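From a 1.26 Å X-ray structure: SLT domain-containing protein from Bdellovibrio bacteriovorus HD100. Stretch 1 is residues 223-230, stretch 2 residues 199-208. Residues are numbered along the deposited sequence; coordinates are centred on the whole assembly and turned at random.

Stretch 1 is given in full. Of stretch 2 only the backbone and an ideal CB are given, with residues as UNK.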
# COMPACT_ATOMS: atom_id res chain seq x y z
N LYS A 223 -3.29 12.66 -4.72
CA LYS A 223 -2.15 12.19 -5.51
C LYS A 223 -1.54 10.91 -4.91
O LYS A 223 -1.74 10.57 -3.71
CB LYS A 223 -1.08 13.28 -5.59
CG LYS A 223 -1.52 14.56 -6.27
CD LYS A 223 -1.90 14.44 -7.75
CE LYS A 223 -2.34 15.76 -8.36
NZ LYS A 223 -2.81 15.58 -9.75
N GLY A 224 -0.77 10.18 -5.74
CA GLY A 224 -0.07 8.97 -5.28
C GLY A 224 -1.03 7.94 -4.71
O GLY A 224 -2.13 7.69 -5.24
N GLY A 225 -0.62 7.26 -3.62
CA GLY A 225 -1.47 6.23 -3.00
C GLY A 225 -2.79 6.80 -2.47
O GLY A 225 -3.77 6.02 -2.30
N ALA A 226 -2.83 8.12 -2.17
CA ALA A 226 -4.10 8.75 -1.71
C ALA A 226 -5.16 8.75 -2.82
O ALA A 226 -6.33 8.98 -2.54
CB ALA A 226 -3.83 10.14 -1.17
N ARG A 227 -4.77 8.52 -4.10
CA ARG A 227 -5.81 8.34 -5.16
C ARG A 227 -6.76 7.16 -4.81
O ARG A 227 -7.96 7.22 -5.12
CB ARG A 227 -5.14 8.06 -6.52
CG ARG A 227 -4.36 9.23 -7.12
CD ARG A 227 -4.69 9.46 -8.55
NE ARG A 227 -3.85 10.48 -9.17
CZ ARG A 227 -4.19 11.03 -10.33
NH1 ARG A 227 -5.44 10.89 -10.82
NH2 ARG A 227 -3.30 11.77 -10.97
N TYR A 228 -6.24 6.09 -4.19
CA TYR A 228 -7.01 4.84 -3.95
C TYR A 228 -7.43 4.69 -2.47
O TYR A 228 -8.56 4.26 -2.22
CB TYR A 228 -6.21 3.60 -4.40
CG TYR A 228 -7.08 2.36 -4.57
CD1 TYR A 228 -7.33 1.49 -3.51
CD2 TYR A 228 -7.69 2.08 -5.79
CE1 TYR A 228 -8.19 0.41 -3.64
CE2 TYR A 228 -8.53 0.99 -5.94
CZ TYR A 228 -8.81 0.17 -4.86
OH TYR A 228 -9.66 -0.91 -5.00
N TRP A 229 -6.53 4.99 -1.52
CA TRP A 229 -6.73 4.62 -0.08
C TRP A 229 -7.00 5.85 0.81
O TRP A 229 -6.17 6.77 0.92
CB TRP A 229 -5.53 3.83 0.46
CG TRP A 229 -5.38 2.44 -0.06
CD1 TRP A 229 -6.08 1.34 0.35
CD2 TRP A 229 -4.44 1.97 -1.05
NE1 TRP A 229 -5.68 0.23 -0.34
CE2 TRP A 229 -4.65 0.57 -1.18
CE3 TRP A 229 -3.45 2.59 -1.85
CZ2 TRP A 229 -3.85 -0.22 -2.02
CZ3 TRP A 229 -2.66 1.81 -2.67
CH2 TRP A 229 -2.88 0.43 -2.77
N SER A 230 -8.12 5.80 1.54
CA SER A 230 -8.50 6.86 2.48
C SER A 230 -7.48 7.02 3.63
O SER A 230 -7.27 8.14 4.11
CB SER A 230 -9.89 6.59 3.01
OG SER A 230 -9.90 5.43 3.87
N UNK A 199 -1.58 -6.83 -5.87
CA UNK A 199 -2.45 -5.76 -6.43
C UNK A 199 -2.13 -4.40 -5.81
O UNK A 199 -2.04 -3.38 -6.55
CB UNK A 199 -3.93 -6.09 -6.20
N UNK A 200 -1.90 -4.34 -4.49
CA UNK A 200 -1.49 -3.07 -3.88
C UNK A 200 -0.23 -2.49 -4.50
O UNK A 200 -0.13 -1.26 -4.71
CB UNK A 200 -1.27 -3.26 -2.38
N UNK A 201 0.75 -3.36 -4.78
CA UNK A 201 1.98 -2.93 -5.45
C UNK A 201 1.66 -2.33 -6.84
O UNK A 201 2.21 -1.26 -7.20
CB UNK A 201 2.95 -4.11 -5.59
N UNK A 202 0.81 -2.99 -7.63
CA UNK A 202 0.42 -2.46 -8.96
C UNK A 202 -0.22 -1.06 -8.83
O UNK A 202 0.03 -0.18 -9.70
CB UNK A 202 -0.56 -3.42 -9.65
N UNK A 203 -1.08 -0.83 -7.85
CA UNK A 203 -1.78 0.45 -7.68
C UNK A 203 -0.78 1.57 -7.34
O UNK A 203 -0.77 2.65 -7.98
CB UNK A 203 -2.84 0.34 -6.58
N UNK A 204 0.15 1.29 -6.39
CA UNK A 204 1.22 2.25 -6.04
C UNK A 204 2.15 2.50 -7.26
O UNK A 204 2.58 3.64 -7.50
CB UNK A 204 2.03 1.73 -4.85
N UNK A 205 2.51 1.42 -7.98
CA UNK A 205 3.41 1.54 -9.13
C UNK A 205 2.84 2.52 -10.19
O UNK A 205 3.60 3.27 -10.84
CB UNK A 205 3.64 0.16 -9.75
N UNK A 206 1.54 2.52 -10.39
CA UNK A 206 0.93 3.43 -11.32
C UNK A 206 0.93 4.86 -10.79
O UNK A 206 1.45 5.74 -11.44
CB UNK A 206 -0.50 2.98 -11.63
N UNK A 207 0.35 5.09 -9.60
CA UNK A 207 0.11 6.49 -9.16
C UNK A 207 1.34 7.20 -8.57
O UNK A 207 1.50 8.41 -8.80
CB UNK A 207 -1.01 6.50 -8.11
N UNK A 208 2.14 6.52 -7.74
CA UNK A 208 3.34 7.18 -7.20
C UNK A 208 4.26 7.61 -8.35
O UNK A 208 4.83 8.70 -8.33
CB UNK A 208 4.08 6.25 -6.24

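Stretch 2 is a continuous helix: its phi/psi pairs are helical at all ten positions and i to i+4 bonds run along it, so proline would disrupt the bonded positions and most other residues are tolerated by the backbone alone. What stretch 1 offers then sets the preferences.

Position 199 points sideways, and no atom of stretch 1 lies within 5.5 Å of the ideal CB, so the visible atoms select nothing. It is Cys-199, covalently bonded to a group elsewhere in the structure.

At position 200 the ideal CB sits 4.0 Å from CZ2 of Trp-229. A small residue fits easily, glycine or alanine; a larger one is not excluded, but would need a rotamer that avoids the ring. Gly-200 is found, and its carbonyl O lies near the plane of the Trp-229 ring, at its edge, 3.8 Å from Trp-229 CH2.

Positions 201 and 202 point away from stretch 1 or lie out of its reach, leaving the choice open; they are Ile-201 and Arg-202.

Position 203 points toward stretch 1, its ideal CB 3.8 Å from Trp-229 CH2 and 5.1 Å from Tyr-228 CG. Two aromatic side chains call for an apolar residue such as leucine, isoleucine, valine or methionine. Ile-203 (chi1 m, chi2 t) uses both branches: CG2 packs 3.7 Å from Trp-229 CZ3 and 3.8 Å from Tyr-228 CB, while CD1 stands 4.0 Å from the centroid of the Tyr-228 ring, 3° off its normal, a CH-pi contact over the face.

Position 204 points sideways, its ideal CB 5.2 Å from Trp-229 CZ3, so a branched or flexible apolar chain could reach back. Leu-204 does: its CD2 comes 3.9 Å from both Trp-229 CZ3 and Gly-225 CA. A CB on Gly-225 would lie only 3.1 Å from that methyl, so the bare glycine leaves it room.

Positions 205 and 206 are out of reach, and stretch 1 gives no guide; Asp-205 and Arg-206 occupy them.

Position 207 points toward stretch 1, its ideal CB 3.3 Å from Gly-224 O and 4.4 Å from Arg-227 CG. The side chain of Arg-227 would suit a flat aromatic ring or an acidic group. Trp-207, with the largest covered area of either stretch, lays its six-membered ring under Arg-227: Arg-227 CD lies 3.5 Å from the centroid of the Trp-207 six-membered ring, 16° off its normal, a CH-pi contact over the face, and Arg-227 NE is 3.4 Å from Trp-207 CE3.

Position 208 points sideways beside Gly-224, with CA atoms 4.3 Å apart; a compact apolar residue fits. Val-208 places CG2 4.1 Å from Gly-225 N.

Stretch 2 199-208: CGIRILDRWV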
# COMPACT_ATOMS: atom_id res chain seq x y z
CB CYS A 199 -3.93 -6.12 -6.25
SG CYS A 199 -5.05 -5.05 -7.23
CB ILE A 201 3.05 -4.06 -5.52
CG1 ILE A 201 3.53 -4.46 -4.12
CG2 ILE A 201 4.19 -3.63 -6.40
CD1 ILE A 201 4.24 -5.79 -4.05
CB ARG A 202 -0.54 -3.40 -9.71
CG ARG A 202 0.06 -4.74 -10.15
CD ARG A 202 -0.99 -5.60 -10.87
NE ARG A 202 -0.48 -6.86 -11.38
CZ ARG A 202 0.01 -7.07 -12.61
NH1 ARG A 202 0.19 -6.06 -13.45
NH2 ARG A 202 0.32 -8.31 -12.98
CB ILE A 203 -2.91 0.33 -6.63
CG1 ILE A 203 -4.00 -0.66 -7.08
CG2 ILE A 203 -3.49 1.69 -6.29
CD1 ILE A 203 -4.99 -1.06 -5.97
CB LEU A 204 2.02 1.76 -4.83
CG LEU A 204 1.26 1.72 -3.50
CD1 LEU A 204 2.05 0.96 -2.44
CD2 LEU A 204 0.97 3.15 -2.98
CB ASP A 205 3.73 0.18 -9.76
CG ASP A 205 4.80 0.20 -10.83
OD1 ASP A 205 6.00 0.26 -10.45
OD2 ASP A 205 4.45 0.12 -12.04
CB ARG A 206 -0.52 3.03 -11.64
CG ARG A 206 -1.12 3.97 -12.71
CD ARG A 206 -2.60 4.04 -12.83
NE ARG A 206 -3.15 2.88 -13.44
CZ ARG A 206 -4.47 2.64 -13.62
NH1 ARG A 206 -5.47 3.47 -13.22
NH2 ARG A 206 -4.79 1.50 -14.16
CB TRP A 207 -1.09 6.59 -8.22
CG TRP A 207 -2.39 6.15 -8.82
CD1 TRP A 207 -3.19 5.16 -8.34
CD2 TRP A 207 -3.05 6.70 -9.96
NE1 TRP A 207 -4.32 5.07 -9.09
CE2 TRP A 207 -4.25 5.97 -10.12
CE3 TRP A 207 -2.75 7.72 -10.86
CZ2 TRP A 207 -5.19 6.26 -11.11
CZ3 TRP A 207 -3.67 7.98 -11.86
CH2 TRP A 207 -4.85 7.25 -11.99
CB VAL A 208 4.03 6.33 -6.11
CG1 VAL A 208 5.30 7.01 -5.57
CG2 VAL A 208 3.08 6.03 -4.95
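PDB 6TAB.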